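Long-range contacts in ABC transporter ATP-binding protein (Leptospira interrogans serovar Copenhageni, PDB 4HZI), which probably binds and hydrolyses ATP as the ATPase subunit of an orphan ABC transporter involved in manganese utilization and tolerance: residues H62-G67 with D239-A244; K58-C63 with K224-Y229; E38-K43 with G89-F94; D51-E56 with G250-F255. All blocks are in the same frame, centred on the assembly; numbering follows the deposited sequence.

Contact 1: H62-G67 with D239-A244; sequences HCVLLG and DFYSKA
His62 meets two aromatic rings of the other segment, playing a different part toward each. Phe240 points its edge at the imidazole face, with CD1 of Phe240 3.6 Å from CG of His62 and the planes 80° apart. The imidazole in turn offers its own edge to the face of Tyr241, at 78°, and CB of His62 lies over that phenol face, 3.6 Å from CE1 of Tyr241. Because CG of His62 stands anti to its carbonyl carbon (chi1 -65°), the ring leans back beside the backbone N and reaches Phe240. The polar ends of both His62 and Tyr241 turn to Ser227 on the neighbouring strand.

Beyond this cluster the chain enters the mainly parallel core sheet of the ABC ATPase fold, where strand 62-67, which probably leads into the Walker A loop, runs beside strand 243-248. Cys63 pairs with Lys243 and Val64 with Ala244. The amide N of Val64 donates to O of Lys243 at 2.9 Å. At the strand entrance, O of His62 receives N of Ser242 at 3.0 Å and, weakly, N of Lys243 at 3.4 Å. A water closes the outer end, accepting from N of His62 and bonded to OG of Ser242 at 2.6 Å. On the Val64 face of the sheet, CG2 of Val64 presses against CB of Tyr241 at 3.4 Å, the valine set crosswise to the tyrosine.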
# COMPACT_ATOMS: atom_id res chain seq x y z
N HIS A 62 -22.66 -7.40 0.72
CA HIS A 62 -21.31 -6.87 0.87
C HIS A 62 -20.63 -7.11 -0.50
O HIS A 62 -20.40 -8.24 -0.92
CB HIS A 62 -20.63 -7.57 2.05
CG HIS A 62 -21.30 -7.26 3.34
ND1 HIS A 62 -21.26 -5.99 3.91
CD2 HIS A 62 -22.15 -7.99 4.11
CE1 HIS A 62 -21.99 -5.98 5.01
NE2 HIS A 62 -22.54 -7.18 5.16
N CYS A 63 -20.33 -6.00 -1.18
CA CYS A 63 -19.81 -6.01 -2.53
C CYS A 63 -18.41 -5.39 -2.56
O CYS A 63 -18.19 -4.36 -1.95
CB CYS A 63 -20.74 -5.20 -3.44
SG CYS A 63 -20.23 -5.29 -5.18
N VAL A 64 -17.47 -6.03 -3.22
CA VAL A 64 -16.13 -5.48 -3.39
C VAL A 64 -16.00 -4.86 -4.78
O VAL A 64 -16.43 -5.45 -5.78
CB VAL A 64 -15.02 -6.54 -3.35
CG1 VAL A 64 -13.62 -5.89 -3.30
CG2 VAL A 64 -15.18 -7.51 -2.26
N LEU A 65 -15.34 -3.71 -4.85
CA LEU A 65 -14.90 -3.13 -6.14
C LEU A 65 -13.41 -3.31 -6.22
O LEU A 65 -12.64 -2.70 -5.46
CB LEU A 65 -15.29 -1.66 -6.21
CG LEU A 65 -14.90 -0.80 -7.41
CD1 LEU A 65 -15.71 -1.22 -8.60
CD2 LEU A 65 -15.15 0.69 -7.11
N LEU A 66 -12.97 -4.24 -7.07
CA LEU A 66 -11.55 -4.56 -7.24
C LEU A 66 -11.09 -3.95 -8.56
O LEU A 66 -11.67 -4.21 -9.62
CB LEU A 66 -11.30 -6.05 -7.26
CG LEU A 66 -9.85 -6.53 -7.44
CD1 LEU A 66 -8.95 -6.20 -6.24
CD2 LEU A 66 -9.74 -8.02 -7.72
N GLY A 67 -10.09 -3.08 -8.48
CA GLY A 67 -9.64 -2.45 -9.71
C GLY A 67 -8.16 -2.21 -9.71
O GLY A 67 -7.57 -2.12 -8.67
N ASP A 239 -13.72 -12.41 4.23
CA ASP A 239 -14.56 -13.49 3.77
C ASP A 239 -16.05 -13.21 3.60
O ASP A 239 -16.72 -13.92 2.86
CB ASP A 239 -14.41 -14.72 4.70
CG ASP A 239 -15.06 -14.53 6.11
OD1 ASP A 239 -15.46 -13.40 6.51
OD2 ASP A 239 -15.16 -15.55 6.83
N PHE A 240 -16.60 -12.20 4.25
CA PHE A 240 -18.04 -11.99 4.11
C PHE A 240 -18.48 -11.24 2.82
O PHE A 240 -19.64 -11.05 2.59
CB PHE A 240 -18.65 -11.36 5.35
CG PHE A 240 -18.13 -10.02 5.71
CD1 PHE A 240 -18.65 -8.87 5.11
CD2 PHE A 240 -17.17 -9.88 6.66
CE1 PHE A 240 -18.17 -7.62 5.44
CE2 PHE A 240 -16.67 -8.63 7.00
CZ PHE A 240 -17.16 -7.48 6.38
N TYR A 241 -17.53 -10.80 2.03
CA TYR A 241 -17.82 -10.19 0.71
C TYR A 241 -18.27 -11.27 -0.26
O TYR A 241 -17.54 -12.22 -0.56
CB TYR A 241 -16.60 -9.37 0.20
CG TYR A 241 -16.64 -8.06 0.93
CD1 TYR A 241 -17.47 -7.02 0.51
CD2 TYR A 241 -15.94 -7.89 2.13
CE1 TYR A 241 -17.61 -5.86 1.27
CE2 TYR A 241 -16.09 -6.74 2.90
CZ TYR A 241 -16.89 -5.73 2.49
OH TYR A 241 -17.00 -4.60 3.31
N SER A 242 -19.49 -11.14 -0.72
CA SER A 242 -20.08 -12.20 -1.56
C SER A 242 -20.26 -11.84 -3.04
O SER A 242 -20.56 -12.71 -3.86
CB SER A 242 -21.46 -12.55 -0.98
OG SER A 242 -22.39 -11.50 -1.20
N LYS A 243 -20.10 -10.56 -3.38
CA LYS A 243 -20.31 -10.05 -4.76
C LYS A 243 -19.11 -9.18 -5.08
O LYS A 243 -18.49 -8.62 -4.17
CB LYS A 243 -21.52 -9.13 -4.84
CG LYS A 243 -22.85 -9.71 -4.42
CD LYS A 243 -23.39 -10.61 -5.51
CE LYS A 243 -23.93 -9.80 -6.67
NZ LYS A 243 -25.18 -10.41 -7.19
N ALA A 244 -18.81 -9.03 -6.37
CA ALA A 244 -17.70 -8.15 -6.75
C ALA A 244 -18.01 -7.48 -8.09
O ALA A 244 -18.83 -7.95 -8.91
CB ALA A 244 -16.42 -8.89 -6.84
O HOH W 1 -23.29 -10.40 0.99

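Contact 2: K58-C63 with K224-Y229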
# COMPACT_ATOMS: atom_id res chain seq x y z
N LYS A 58 -27.77 -5.08 -3.11
CA LYS A 58 -29.04 -5.20 -2.40
C LYS A 58 -28.80 -5.02 -0.92
O LYS A 58 -27.66 -5.12 -0.43
CB LYS A 58 -29.63 -6.58 -2.67
CG LYS A 58 -29.77 -6.88 -4.15
CD LYS A 58 -30.98 -7.75 -4.39
CE LYS A 58 -31.17 -8.04 -5.86
NZ LYS A 58 -30.00 -8.77 -6.41
N THR A 59 -29.88 -4.69 -0.21
CA THR A 59 -29.86 -4.60 1.24
C THR A 59 -29.14 -5.81 1.84
O THR A 59 -29.38 -6.94 1.46
CB THR A 59 -31.30 -4.46 1.78
OG1 THR A 59 -31.83 -3.24 1.29
CG2 THR A 59 -31.30 -4.37 3.29
N ASN A 60 -28.21 -5.53 2.74
CA ASN A 60 -27.42 -6.54 3.45
C ASN A 60 -26.44 -7.35 2.60
O ASN A 60 -25.88 -8.37 3.05
CB ASN A 60 -28.35 -7.43 4.32
CG ASN A 60 -29.09 -6.63 5.37
OD1 ASN A 60 -28.59 -5.62 5.88
ND2 ASN A 60 -30.28 -7.09 5.73
N GLU A 61 -26.16 -6.90 1.37
CA GLU A 61 -25.05 -7.42 0.62
C GLU A 61 -23.73 -6.66 0.89
O GLU A 61 -23.69 -5.44 1.26
CB GLU A 61 -25.32 -7.41 -0.90
CG GLU A 61 -26.46 -8.30 -1.31
CD GLU A 61 -26.55 -8.44 -2.82
OE1 GLU A 61 -26.22 -7.45 -3.53
OE2 GLU A 61 -26.96 -9.55 -3.26
N HIS A 62 -22.66 -7.40 0.72
CA HIS A 62 -21.31 -6.87 0.87
C HIS A 62 -20.63 -7.11 -0.50
O HIS A 62 -20.40 -8.24 -0.92
CB HIS A 62 -20.63 -7.57 2.05
CG HIS A 62 -21.30 -7.26 3.34
ND1 HIS A 62 -21.26 -5.99 3.91
CD2 HIS A 62 -22.15 -7.99 4.11
CE1 HIS A 62 -21.99 -5.98 5.01
NE2 HIS A 62 -22.54 -7.18 5.16
N CYS A 63 -20.33 -6.00 -1.18
CA CYS A 63 -19.81 -6.01 -2.53
C CYS A 63 -18.41 -5.39 -2.56
O CYS A 63 -18.19 -4.36 -1.95
CB CYS A 63 -20.74 -5.20 -3.44
SG CYS A 63 -20.23 -5.29 -5.18
N LYS A 224 -26.38 -7.17 10.90
CA LYS A 224 -26.51 -7.07 9.44
C LYS A 224 -26.26 -5.61 8.99
O LYS A 224 -26.68 -4.65 9.66
CB LYS A 224 -27.88 -7.56 8.97
CG LYS A 224 -27.99 -9.08 8.92
CD LYS A 224 -29.36 -9.51 8.43
CE LYS A 224 -29.56 -11.01 8.53
NZ LYS A 224 -28.41 -11.82 8.01
N PHE A 225 -25.54 -5.44 7.87
CA PHE A 225 -25.30 -4.11 7.26
C PHE A 225 -24.97 -4.26 5.76
O PHE A 225 -24.97 -5.37 5.24
CB PHE A 225 -24.22 -3.30 8.01
CG PHE A 225 -22.79 -3.80 7.87
CD1 PHE A 225 -22.37 -4.99 8.45
CD2 PHE A 225 -21.83 -3.05 7.19
CE1 PHE A 225 -21.05 -5.39 8.37
CE2 PHE A 225 -20.51 -3.46 7.09
CZ PHE A 225 -20.11 -4.65 7.64
N THR A 226 -24.85 -3.13 5.07
CA THR A 226 -24.65 -3.14 3.60
C THR A 226 -23.37 -2.36 3.33
O THR A 226 -23.17 -1.29 3.91
CB THR A 226 -25.82 -2.48 2.83
OG1 THR A 226 -27.06 -3.09 3.21
CG2 THR A 226 -25.67 -2.69 1.33
N SER A 227 -22.51 -2.88 2.46
CA SER A 227 -21.24 -2.24 2.20
C SER A 227 -20.66 -2.43 0.82
O SER A 227 -20.94 -3.40 0.14
CB SER A 227 -20.21 -2.63 3.26
OG SER A 227 -19.68 -3.90 3.06
N LEU A 228 -19.78 -1.49 0.49
CA LEU A 228 -18.99 -1.49 -0.72
C LEU A 228 -17.56 -1.27 -0.30
O LEU A 228 -17.25 -0.28 0.27
CB LEU A 228 -19.43 -0.36 -1.67
CG LEU A 228 -18.64 -0.18 -2.95
CD1 LEU A 228 -18.72 -1.40 -3.86
CD2 LEU A 228 -19.15 1.03 -3.73
N TYR A 229 -16.72 -2.22 -0.59
CA TYR A 229 -15.32 -2.25 -0.18
C TYR A 229 -14.47 -2.05 -1.42
O TYR A 229 -14.54 -2.84 -2.38
CB TYR A 229 -15.03 -3.61 0.44
CG TYR A 229 -13.72 -3.78 1.17
CD1 TYR A 229 -12.53 -4.08 0.48
CD2 TYR A 229 -13.65 -3.69 2.56
CE1 TYR A 229 -11.34 -4.27 1.17
CE2 TYR A 229 -12.46 -3.89 3.24
CZ TYR A 229 -11.31 -4.14 2.55
OH TYR A 229 -10.13 -4.33 3.23
O HOH W 2 -24.47 -8.15 6.94
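ND1 of His62 and OG of Ser227 share a nearly straight hydrogen bond of 2.8 Å (171°), the hydroxyl lying at the imidazole edge. On the same ring, CE1 of His62 stands over the centre of the Phe225 face, 3.5 Å from CZ of Phe225, in an edge-to-face pair with planes at 61°. NE2 of His62 hydrogen-bonds a water at 2.8 Å, and this water accepts from N of Phe225. Phe225 turns its face to the imidazole edge because its CG lies between backbone N and carbonyl carbon (chi1 70°).

Behind these groups the backbones set the spacing. His62 pairs with Ser227 and Cys63 with Leu228 in parallel register, joining strands 62-67 and 227-231 in the core sheet of the ABC ATPase domain. N of Ser227 donates to O of Glu61, N of Cys63 to O of Ser227 at 3.0 Å, and N of Tyr229 to O of Cys63. Before the strand, a type II turn from Lys58 to Glu61 carries N of Asn60 to OG1 of Thr226, 2.7 Å away, and the turn is braced by N of Lys58 on OE1 of Glu61 at 2.9 Å.

The Ser227 hydroxyl has a second partner in Tyr241 OH, and the His220 ring also meets the imidazole. With both ring nitrogens engaged and CE1 held against Phe225, the rotation of the His62 ring is probably fixed, and its ionisation would depend on how protons are shared with Ser227 and the water.

Contact 3: E38-K43 with G89-F94; sequences EKISYK and GTIRLF
The antiparallel sheet that accompanies the core of this ABC ATPase domain brings strand 36-42 alongside strand 90-93, and the contact lies where both segments turn a corner. Glu38 and Thr90 form its hydrogen-bonded pair: N of Glu38 donates to O of Thr90 at 2.8 Å, almost straight (169°), and N of Thr90 returns the bond to O of Glu38 at 2.9 Å. The same carbonyl takes a second donor, a water 2.8 Å from O of Glu38 that has a weak link to OG1 of Thr90.

Past this pair the first strand is interrupted by a G1 beta bulge, in which Lys39 and Ile40 both face Val53 of the next strand. Gly89 comes close at this corner, its CA 3.3 Å from O of Lys39 in a CA-H...O contact. Its backbone has a positive phi (90°), which favours glycine, and the CA packs close against the bulge backbone.

Ile40 supplies the apolar part. Its CG1 arm lies anti to the carbonyl carbon (chi1 -73°), which carries CD1 across to the other strand, 3.6 Å from N of Thr90 and 3.9 Å from CB of Ile91. Both isoleucines also touch Leu79 of helix 73-80, so this side of the sheet packs on the helix.

On the Glu38 and Thr90 face, OE1 of Glu38 lies at the edge of the Arg92 guanidinium, 4.4 Å from NE. The opposite charges are near each other but not in contact, so any attraction is probably a modest electrostatic supplement to the two backbone bonds.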
# COMPACT_ATOMS: atom_id res chain seq x y z
N GLU A 38 -26.89 2.18 -13.52
CA GLU A 38 -27.20 1.67 -14.87
C GLU A 38 -26.53 2.58 -15.93
O GLU A 38 -26.91 3.75 -16.04
CB GLU A 38 -28.71 1.71 -15.06
CG GLU A 38 -29.44 0.80 -14.09
CD GLU A 38 -30.94 0.74 -14.35
OE1 GLU A 38 -31.60 1.80 -14.33
OE2 GLU A 38 -31.45 -0.37 -14.55
N LYS A 39 -25.52 2.03 -16.58
CA LYS A 39 -24.77 2.65 -17.66
C LYS A 39 -24.22 4.00 -17.26
O LYS A 39 -24.32 4.98 -18.01
CB LYS A 39 -25.66 2.81 -18.89
CG LYS A 39 -26.15 1.50 -19.46
CD LYS A 39 -27.02 1.77 -20.69
CE LYS A 39 -27.92 0.60 -21.01
NZ LYS A 39 -27.16 -0.66 -21.26
N ILE A 40 -23.68 4.08 -16.05
CA ILE A 40 -23.08 5.32 -15.55
C ILE A 40 -21.79 5.65 -16.28
O ILE A 40 -20.80 4.90 -16.29
CB ILE A 40 -22.90 5.31 -14.00
CG1 ILE A 40 -24.25 5.46 -13.32
CG2 ILE A 40 -21.93 6.41 -13.53
CD1 ILE A 40 -24.88 6.85 -13.32
N SER A 41 -21.80 6.83 -16.91
CA SER A 41 -20.65 7.32 -17.57
C SER A 41 -20.24 8.69 -17.03
O SER A 41 -21.06 9.45 -16.55
CB SER A 41 -20.96 7.40 -19.08
OG SER A 41 -20.80 6.12 -19.66
N TYR A 42 -18.95 8.96 -17.08
CA TYR A 42 -18.40 10.22 -16.62
C TYR A 42 -17.30 10.67 -17.59
O TYR A 42 -16.23 10.05 -17.69
CB TYR A 42 -17.85 10.11 -15.21
CG TYR A 42 -17.32 11.41 -14.60
CD1 TYR A 42 -18.15 12.53 -14.51
CD2 TYR A 42 -16.01 11.53 -14.19
CE1 TYR A 42 -17.68 13.74 -14.00
CE2 TYR A 42 -15.54 12.73 -13.69
CZ TYR A 42 -16.40 13.83 -13.58
OH TYR A 42 -15.94 15.01 -13.05
N LYS A 43 -17.60 11.72 -18.36
CA LYS A 43 -16.67 12.28 -19.35
C LYS A 43 -16.65 13.83 -19.24
O LYS A 43 -17.27 14.53 -20.04
CB LYS A 43 -17.16 11.86 -20.72
CG LYS A 43 -16.18 12.15 -21.84
CD LYS A 43 -16.77 11.86 -23.20
CE LYS A 43 -15.86 12.35 -24.30
NZ LYS A 43 -16.65 12.68 -25.52
N GLY A 89 -26.41 8.06 -17.80
CA GLY A 89 -26.79 6.88 -17.03
C GLY A 89 -27.56 7.27 -15.78
O GLY A 89 -27.78 8.44 -15.51
N THR A 90 -27.96 6.26 -15.01
CA THR A 90 -28.85 6.48 -13.90
C THR A 90 -28.29 5.80 -12.65
O THR A 90 -27.81 4.67 -12.74
CB THR A 90 -30.23 5.88 -14.20
OG1 THR A 90 -30.76 6.48 -15.38
CG2 THR A 90 -31.18 6.14 -13.05
N ILE A 91 -28.35 6.50 -11.52
CA ILE A 91 -27.89 5.96 -10.23
C ILE A 91 -29.01 6.22 -9.24
O ILE A 91 -29.65 7.29 -9.25
CB ILE A 91 -26.52 6.52 -9.83
CG1 ILE A 91 -26.16 6.07 -8.39
CG2 ILE A 91 -26.48 8.04 -9.97
CD1 ILE A 91 -24.72 6.30 -8.04
N ARG A 92 -29.31 5.20 -8.42
CA ARG A 92 -30.41 5.29 -7.49
C ARG A 92 -29.99 4.75 -6.14
O ARG A 92 -29.20 3.79 -6.05
CB ARG A 92 -31.58 4.43 -7.96
CG ARG A 92 -32.25 4.83 -9.24
CD ARG A 92 -33.27 3.77 -9.65
NE ARG A 92 -33.65 3.94 -11.04
CZ ARG A 92 -34.67 4.68 -11.47
NH1 ARG A 92 -35.47 5.33 -10.61
NH2 ARG A 92 -34.91 4.75 -12.78
N LEU A 93 -30.53 5.38 -5.11
CA LEU A 93 -30.55 4.86 -3.76
C LEU A 93 -31.97 4.41 -3.52
O LEU A 93 -32.94 5.20 -3.60
CB LEU A 93 -30.05 5.94 -2.79
CG LEU A 93 -29.99 5.54 -1.31
CD1 LEU A 93 -28.97 4.41 -1.13
CD2 LEU A 93 -29.63 6.76 -0.48
N PHE A 94 -32.13 3.12 -3.29
CA PHE A 94 -33.46 2.48 -3.28
C PHE A 94 -34.19 2.89 -4.56
O PHE A 94 -33.63 2.78 -5.65
CB PHE A 94 -34.22 2.79 -1.96
CG PHE A 94 -33.56 2.21 -0.71
CD1 PHE A 94 -33.55 0.84 -0.49
CD2 PHE A 94 -32.96 3.04 0.23
CE1 PHE A 94 -32.93 0.31 0.65
CE2 PHE A 94 -32.35 2.53 1.36
CZ PHE A 94 -32.33 1.16 1.56
O HOH W 3 -29.17 4.27 -17.58

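Contact 4: D51-E56 with G250-F255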
# COMPACT_ATOMS: atom_id res chain seq x y z
N ASP A 51 -16.96 4.49 -18.02
CA ASP A 51 -17.71 4.14 -19.22
C ASP A 51 -18.78 3.07 -19.03
O ASP A 51 -18.45 1.89 -18.94
CB ASP A 51 -16.70 3.66 -20.22
CG ASP A 51 -17.29 3.42 -21.61
OD1 ASP A 51 -18.49 3.55 -21.83
OD2 ASP A 51 -16.48 3.08 -22.47
N SER A 52 -20.02 3.54 -18.96
CA SER A 52 -21.24 2.70 -18.91
C SER A 52 -21.18 1.68 -17.75
O SER A 52 -21.38 0.46 -17.92
CB SER A 52 -21.45 2.01 -20.28
OG SER A 52 -22.73 1.43 -20.33
N VAL A 53 -20.90 2.20 -16.56
CA VAL A 53 -20.71 1.35 -15.36
C VAL A 53 -22.08 0.90 -14.86
O VAL A 53 -22.98 1.68 -14.62
CB VAL A 53 -19.93 2.14 -14.28
CG1 VAL A 53 -19.92 1.40 -12.93
CG2 VAL A 53 -18.52 2.34 -14.72
N SER A 54 -22.22 -0.43 -14.73
CA SER A 54 -23.46 -1.00 -14.26
C SER A 54 -23.18 -2.06 -13.18
O SER A 54 -22.35 -2.97 -13.36
CB SER A 54 -24.20 -1.65 -15.45
OG SER A 54 -24.68 -0.65 -16.34
N PHE A 55 -23.86 -1.92 -12.06
CA PHE A 55 -23.88 -2.93 -11.03
C PHE A 55 -24.96 -2.60 -10.01
O PHE A 55 -25.60 -1.55 -10.07
CB PHE A 55 -22.51 -3.15 -10.39
CG PHE A 55 -21.99 -2.00 -9.56
CD1 PHE A 55 -22.24 -1.91 -8.16
CD2 PHE A 55 -21.16 -1.05 -10.15
CE1 PHE A 55 -21.68 -0.87 -7.42
CE2 PHE A 55 -20.61 -0.01 -9.40
CZ PHE A 55 -20.86 0.07 -8.04
N GLU A 56 -25.19 -3.49 -9.06
CA GLU A 56 -26.15 -3.14 -8.02
C GLU A 56 -25.84 -3.86 -6.72
O GLU A 56 -25.15 -4.87 -6.75
CB GLU A 56 -27.58 -3.40 -8.46
CG GLU A 56 -28.01 -4.83 -8.60
CD GLU A 56 -29.33 -5.12 -7.86
OE1 GLU A 56 -30.09 -4.18 -7.44
OE2 GLU A 56 -29.62 -6.32 -7.67
N GLY A 250 -11.99 2.40 -16.30
CA GLY A 250 -13.35 2.86 -16.23
C GLY A 250 -14.48 1.97 -16.66
O GLY A 250 -15.62 2.42 -16.74
N LYS A 251 -14.20 0.70 -16.90
CA LYS A 251 -15.23 -0.21 -17.37
C LYS A 251 -15.33 -1.42 -16.47
O LYS A 251 -14.34 -1.87 -15.93
CB LYS A 251 -14.87 -0.79 -18.75
CG LYS A 251 -14.63 0.29 -19.78
CD LYS A 251 -15.20 -0.16 -21.11
CE LYS A 251 -14.11 -0.55 -22.05
NZ LYS A 251 -13.51 0.67 -22.63
N VAL A 252 -16.53 -1.94 -16.38
CA VAL A 252 -16.79 -3.14 -15.60
C VAL A 252 -16.39 -4.35 -16.47
O VAL A 252 -17.01 -4.55 -17.52
CB VAL A 252 -18.24 -3.19 -15.18
CG1 VAL A 252 -18.59 -4.53 -14.52
CG2 VAL A 252 -18.55 -2.09 -14.22
N ILE A 253 -15.36 -5.08 -16.04
CA ILE A 253 -14.82 -6.31 -16.68
C ILE A 253 -15.80 -7.49 -16.33
O ILE A 253 -16.13 -8.32 -17.19
CB ILE A 253 -13.37 -6.59 -16.14
CG1 ILE A 253 -12.35 -5.62 -16.73
CG2 ILE A 253 -12.84 -7.99 -16.44
CD1 ILE A 253 -12.71 -5.12 -18.12
N HIS A 254 -16.28 -7.52 -15.09
CA HIS A 254 -17.29 -8.51 -14.66
C HIS A 254 -17.97 -8.02 -13.37
O HIS A 254 -17.35 -7.26 -12.59
CB HIS A 254 -16.67 -9.94 -14.47
CG HIS A 254 -17.71 -11.03 -14.62
ND1 HIS A 254 -18.35 -11.60 -13.54
CD2 HIS A 254 -18.31 -11.53 -15.72
CE1 HIS A 254 -19.26 -12.45 -13.98
NE2 HIS A 254 -19.27 -12.41 -15.29
N PHE A 255 -19.24 -8.37 -13.21
CA PHE A 255 -20.00 -8.10 -12.01
C PHE A 255 -20.74 -9.39 -11.69
O PHE A 255 -21.38 -9.99 -12.58
CB PHE A 255 -21.02 -6.97 -12.22
CG PHE A 255 -22.12 -6.90 -11.18
CD1 PHE A 255 -21.80 -6.81 -9.83
CD2 PHE A 255 -23.44 -6.94 -11.54
CE1 PHE A 255 -22.79 -6.79 -8.87
CE2 PHE A 255 -24.44 -6.91 -10.58
CZ PHE A 255 -24.12 -6.82 -9.25
O HOH W 4 -18.56 -0.80 -18.06
O HOH W 5 -13.89 3.86 -22.44
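Two first torsions shape the apolar end of this contact: CG of Phe255 is anti to its backbone N (chi1 163°), extending the ring toward strand 53-58, while CG of Phe55 lies between its N and carbonyl carbon (chi1 68°), turning that ring away so that its CB does the touching. The contact joins the outer strand 53-58 of the antiparallel sheet, and Asp51 just before it, to strand 251-255 and the glycine that precedes it, at the border of the core sheet of the ABC ATPase domain; with no beta bridge between them, the two sheets meet mainly through side chains. CB of Phe55 stands over the centre of the Phe255 ring, 3.8 Å from the centroid and 10° off the normal, a CH-pi contact. Val245 of the core sheet touches both phenylalanines. Further along, CG1 of Val53 meets CG2 of Val252 at 4.0 Å.

At the other end the backbones bond once directly, N of Asp51 to O of Gly250 at 2.8 Å. A water extends this link, donating to O of Asp51 and accepting from N of Val252. The side chains of Asp51 and Lys251 run alongside each other in one direction, with OD2 of Asp51 and NZ of Lys251 in a long salt bridge of 3.8 Å. A second water donates to OD2 of Asp51 at 2.7 Å and accepts, weakly, from NZ of Lys251 at 3.2 Å.

From the N terminus, the chain soon enters strand 36-42, which contact 3 closes against 89-94 with a loop of 45 residues. Before that loop ends, residues 51-56 and then 58-63 and 62-67 start the longer closures, so contact 3 crosses all three others. Contact 4 closes the widest loop, 193 residues, at 250-255; contacts 1 and 2 nest inside it. These two start from overlapping segments and share His62 and Cys63, placing strand 62-67 between 227-231 and 243-248 in the core sheet. Contacts 3 and 4 meet through neighbouring strands 36-42 and 53-58, and contact 4 ties that antiparallel sheet to the core sheet's edge.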